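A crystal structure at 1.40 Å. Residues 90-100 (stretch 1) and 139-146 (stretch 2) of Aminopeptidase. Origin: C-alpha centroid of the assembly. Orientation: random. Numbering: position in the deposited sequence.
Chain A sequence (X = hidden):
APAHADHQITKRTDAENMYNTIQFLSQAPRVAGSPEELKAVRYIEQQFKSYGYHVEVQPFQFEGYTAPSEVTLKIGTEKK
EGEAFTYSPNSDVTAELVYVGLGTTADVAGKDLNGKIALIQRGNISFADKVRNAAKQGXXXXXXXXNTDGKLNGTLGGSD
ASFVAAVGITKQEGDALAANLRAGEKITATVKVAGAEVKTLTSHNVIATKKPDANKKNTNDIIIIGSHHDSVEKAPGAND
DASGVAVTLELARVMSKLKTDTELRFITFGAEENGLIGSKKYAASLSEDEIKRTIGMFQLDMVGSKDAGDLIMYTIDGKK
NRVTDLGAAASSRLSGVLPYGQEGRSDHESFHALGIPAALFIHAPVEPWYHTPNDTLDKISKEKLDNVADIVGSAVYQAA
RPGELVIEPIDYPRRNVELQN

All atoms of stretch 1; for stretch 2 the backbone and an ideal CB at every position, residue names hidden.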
# COMPACT_ATOMS: atom_id res chain seq x y z
N ASN A 90 22.98 7.00 6.56
CA ASN A 90 24.27 7.65 6.90
C ASN A 90 25.28 6.62 7.44
O ASN A 90 24.91 5.55 7.92
CB ASN A 90 24.07 8.76 7.94
CG ASN A 90 23.05 9.78 7.51
OD1 ASN A 90 21.96 9.91 8.15
ND2 ASN A 90 23.37 10.54 6.46
N SER A 91 26.56 6.97 7.37
CA SER A 91 27.64 6.19 8.00
C SER A 91 28.90 7.05 8.16
O SER A 91 29.04 8.15 7.59
CB SER A 91 28.01 4.97 7.14
OG SER A 91 28.58 5.43 5.94
N ASP A 92 29.82 6.50 8.93
CA ASP A 92 31.14 7.07 9.09
C ASP A 92 32.02 5.88 9.46
O ASP A 92 32.26 5.57 10.64
CB ASP A 92 31.13 8.12 10.21
CG ASP A 92 32.46 8.83 10.33
OD1 ASP A 92 32.59 9.69 11.24
OD2 ASP A 92 33.38 8.50 9.52
N VAL A 93 32.48 5.17 8.44
CA VAL A 93 33.16 3.92 8.67
C VAL A 93 34.48 3.88 7.90
O VAL A 93 34.56 4.27 6.73
CB VAL A 93 32.24 2.71 8.35
CG1 VAL A 93 31.66 2.83 6.97
CG2 VAL A 93 32.99 1.39 8.52
N THR A 94 35.53 3.49 8.62
CA THR A 94 36.86 3.26 8.05
C THR A 94 37.14 1.82 8.35
O THR A 94 37.10 1.41 9.53
CB THR A 94 37.92 4.17 8.74
OG1 THR A 94 37.77 5.49 8.23
CG2 THR A 94 39.40 3.69 8.47
N ALA A 95 37.38 1.02 7.29
CA ALA A 95 37.54 -0.41 7.49
C ALA A 95 38.06 -1.10 6.27
O ALA A 95 38.21 -0.47 5.24
CB ALA A 95 36.25 -1.08 7.91
N GLU A 96 38.38 -2.39 6.42
CA GLU A 96 38.92 -3.15 5.29
C GLU A 96 37.87 -3.25 4.17
O GLU A 96 36.69 -3.38 4.44
CB GLU A 96 39.30 -4.56 5.71
CG GLU A 96 40.10 -5.22 4.60
CD GLU A 96 40.40 -6.67 4.88
OE1 GLU A 96 40.08 -7.20 5.96
OE2 GLU A 96 40.99 -7.29 4.00
N LEU A 97 38.33 -3.10 2.94
CA LEU A 97 37.50 -3.27 1.71
C LEU A 97 37.59 -4.67 1.18
O LEU A 97 38.69 -5.18 0.95
CB LEU A 97 37.96 -2.20 0.69
CG LEU A 97 37.14 -2.16 -0.60
CD1 LEU A 97 35.78 -1.50 -0.25
CD2 LEU A 97 37.92 -1.35 -1.68
N VAL A 98 36.44 -5.30 0.93
CA VAL A 98 36.37 -6.71 0.54
C VAL A 98 35.53 -6.79 -0.72
O VAL A 98 34.34 -6.37 -0.71
CB VAL A 98 35.71 -7.65 1.63
CG1 VAL A 98 35.77 -9.09 1.18
CG2 VAL A 98 36.41 -7.46 2.96
N TYR A 99 36.15 -7.34 -1.75
CA TYR A 99 35.45 -7.59 -3.03
C TYR A 99 34.55 -8.79 -2.94
O TYR A 99 34.98 -9.90 -2.60
CB TYR A 99 36.46 -7.76 -4.15
CG TYR A 99 35.90 -8.19 -5.48
CD1 TYR A 99 34.97 -7.37 -6.16
CD2 TYR A 99 36.26 -9.40 -6.04
CE1 TYR A 99 34.44 -7.74 -7.41
CE2 TYR A 99 35.76 -9.80 -7.29
CZ TYR A 99 34.85 -8.95 -7.97
OH TYR A 99 34.37 -9.36 -9.18
N VAL A 100 33.25 -8.58 -3.24
CA VAL A 100 32.31 -9.70 -3.17
C VAL A 100 31.56 -9.91 -4.47
O VAL A 100 30.39 -10.30 -4.44
CB VAL A 100 31.31 -9.60 -2.01
CG1 VAL A 100 32.04 -9.66 -0.65
CG2 VAL A 100 30.48 -8.33 -2.15
N UNK A 139 28.54 -6.17 6.79
CA UNK A 139 29.12 -5.00 6.12
C UNK A 139 28.59 -3.73 6.76
O UNK A 139 27.41 -3.62 7.04
CB UNK A 139 28.81 -5.01 4.62
N UNK A 140 29.46 -2.77 6.99
CA UNK A 140 29.04 -1.46 7.55
C UNK A 140 28.80 -0.38 6.49
O UNK A 140 28.18 0.68 6.75
CB UNK A 140 30.10 -0.96 8.53
N UNK A 141 29.27 -0.66 5.27
CA UNK A 141 28.97 0.17 4.13
C UNK A 141 29.24 -0.62 2.86
O UNK A 141 29.90 -1.66 2.89
CB UNK A 141 29.79 1.46 4.16
N UNK A 142 28.75 -0.13 1.75
CA UNK A 142 28.83 -0.81 0.45
C UNK A 142 29.26 0.21 -0.58
O UNK A 142 28.81 1.35 -0.60
CB UNK A 142 27.50 -1.45 0.06
N UNK A 143 30.27 -0.17 -1.38
CA UNK A 143 30.65 0.63 -2.55
C UNK A 143 30.31 -0.18 -3.79
O UNK A 143 30.74 -1.33 -3.98
CB UNK A 143 32.13 1.00 -2.52
N UNK A 144 29.42 0.38 -4.63
CA UNK A 144 29.03 -0.31 -5.82
C UNK A 144 29.72 0.38 -7.00
O UNK A 144 29.80 1.62 -7.07
CB UNK A 144 27.51 -0.33 -5.98
N UNK A 145 30.31 -0.42 -7.89
CA UNK A 145 30.99 0.19 -9.03
C UNK A 145 30.32 -0.12 -10.37
O UNK A 145 29.73 -1.23 -10.59
CB UNK A 145 32.45 -0.28 -9.07
N UNK A 146 30.42 0.86 -11.26
CA UNK A 146 29.65 0.84 -12.52
C UNK A 146 30.01 -0.28 -13.49
O UNK A 146 31.14 -0.85 -13.46
CB UNK A 146 29.83 2.18 -13.24

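Two strands cross here with an angle of 44° between their N-to-C directions. Their axes come no closer than 8.9 Å and no hydrogen bond links them, so side chains must bridge the gap.

Position 139 has nothing of stretch 1 within 5.5 Å of its ideal CB. The visible atoms set no preference; the residue is Ala-139, and it makes no contact.

Position 140 points its CB toward stretch 1, with the ideal CB 3.7 Å from CG2 of Val-93. Phi/psi of -95/-14 is not extended. A side-chain carbon here can pack against the valine, and beyond CB a chain could lie along it or turn off, so aliphatic and long polar residues both qualify. The residue is Lys-140: its CB sits 3.7 Å from Val-93 CG2, while its end leads away and NZ is hydrogen-bonded to a residue just before or after one of the stretches.

At position 141 the backbone is extended (-162/165) and CB points toward stretch 1. The ideal CB already lies 3.6 Å from Val-93 CG1 and 4.5 Å from Ser-91 OG. Contact is complete at the first carbon, which favours a small residue: alanine is the plainest answer, and serine is conceivable beside the hydroxyl. Ala-141 is found, its CB packed 3.6 Å from Val-93 CG1; the Ser-91 hydroxyl is satisfied elsewhere in the structure.

Position 142 turns its CB away, as strand alternation predicts, so stretch 1 has no vote. It is Val-142.

Position 143 points back toward stretch 1, but the ideal CB is 5.0 Å from Leu-97 CD1. With a methyl as the nearest offering and a gap to cross, leucine, isoleucine or methionine would suit; alanine would leave the contact unmade. Ile-143, with chi1 m and chi2 t, extends its CD1 to 3.9 Å from Leu-97 CD1. Leu-97 leaves its backbone sideways, yet its end comes nearer.

Position 144 is out of reach and unconstrained from this side; the residue is Ile-144.

Position 145 is extended (-114/147) and points toward stretch 1, yet nothing lies within 5.5 Å of its ideal CB. The Tyr-99 ring waits farther off, so only a long side chain, aromatic or flexible, can meet it. Tyr-145 does so with chi1 p: its OH reaches 3.3 Å from Tyr-99 CE1, and its CE2 lies 4.2 Å from that same CE1. Tyr-99 CE1 sits at the edge of the Tyr-145 ring, near its plane, so the two rings meet without stacking.

Position 146, beyond the strand, is out of reach; it is Asn-146, whose ND2 is hydrogen-bonded elsewhere in the structure.

Stretch 2 139-146: AKAVIIYN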
# COMPACT_ATOMS: atom_id res chain seq x y z
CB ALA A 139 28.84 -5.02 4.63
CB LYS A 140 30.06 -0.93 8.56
CG LYS A 140 30.24 -1.75 9.86
CD LYS A 140 28.99 -2.48 10.30
CE LYS A 140 29.22 -3.37 11.56
NZ LYS A 140 28.21 -4.51 11.75
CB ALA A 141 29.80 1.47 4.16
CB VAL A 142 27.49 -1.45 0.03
CG1 VAL A 142 27.56 -1.85 -1.32
CG2 VAL A 142 27.15 -2.62 0.98
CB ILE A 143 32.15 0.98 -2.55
CG1 ILE A 143 32.51 1.87 -1.39
CG2 ILE A 143 32.57 1.60 -3.92
CD1 ILE A 143 34.04 1.84 -1.06
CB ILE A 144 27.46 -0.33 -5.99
CG1 ILE A 144 26.80 -1.02 -4.80
CG2 ILE A 144 27.17 -1.10 -7.26
CD1 ILE A 144 25.32 -0.95 -4.80
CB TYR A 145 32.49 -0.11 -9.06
CG TYR A 145 32.90 -1.55 -9.25
CD1 TYR A 145 33.31 -2.01 -10.50
CD2 TYR A 145 33.01 -2.44 -8.15
CE1 TYR A 145 33.76 -3.33 -10.68
CE2 TYR A 145 33.45 -3.78 -8.32
CZ TYR A 145 33.86 -4.21 -9.59
OH TYR A 145 34.28 -5.51 -9.81
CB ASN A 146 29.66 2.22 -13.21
CG ASN A 146 28.35 2.54 -13.93
OD1 ASN A 146 27.49 1.66 -14.12
ND2 ASN A 146 28.22 3.78 -14.36
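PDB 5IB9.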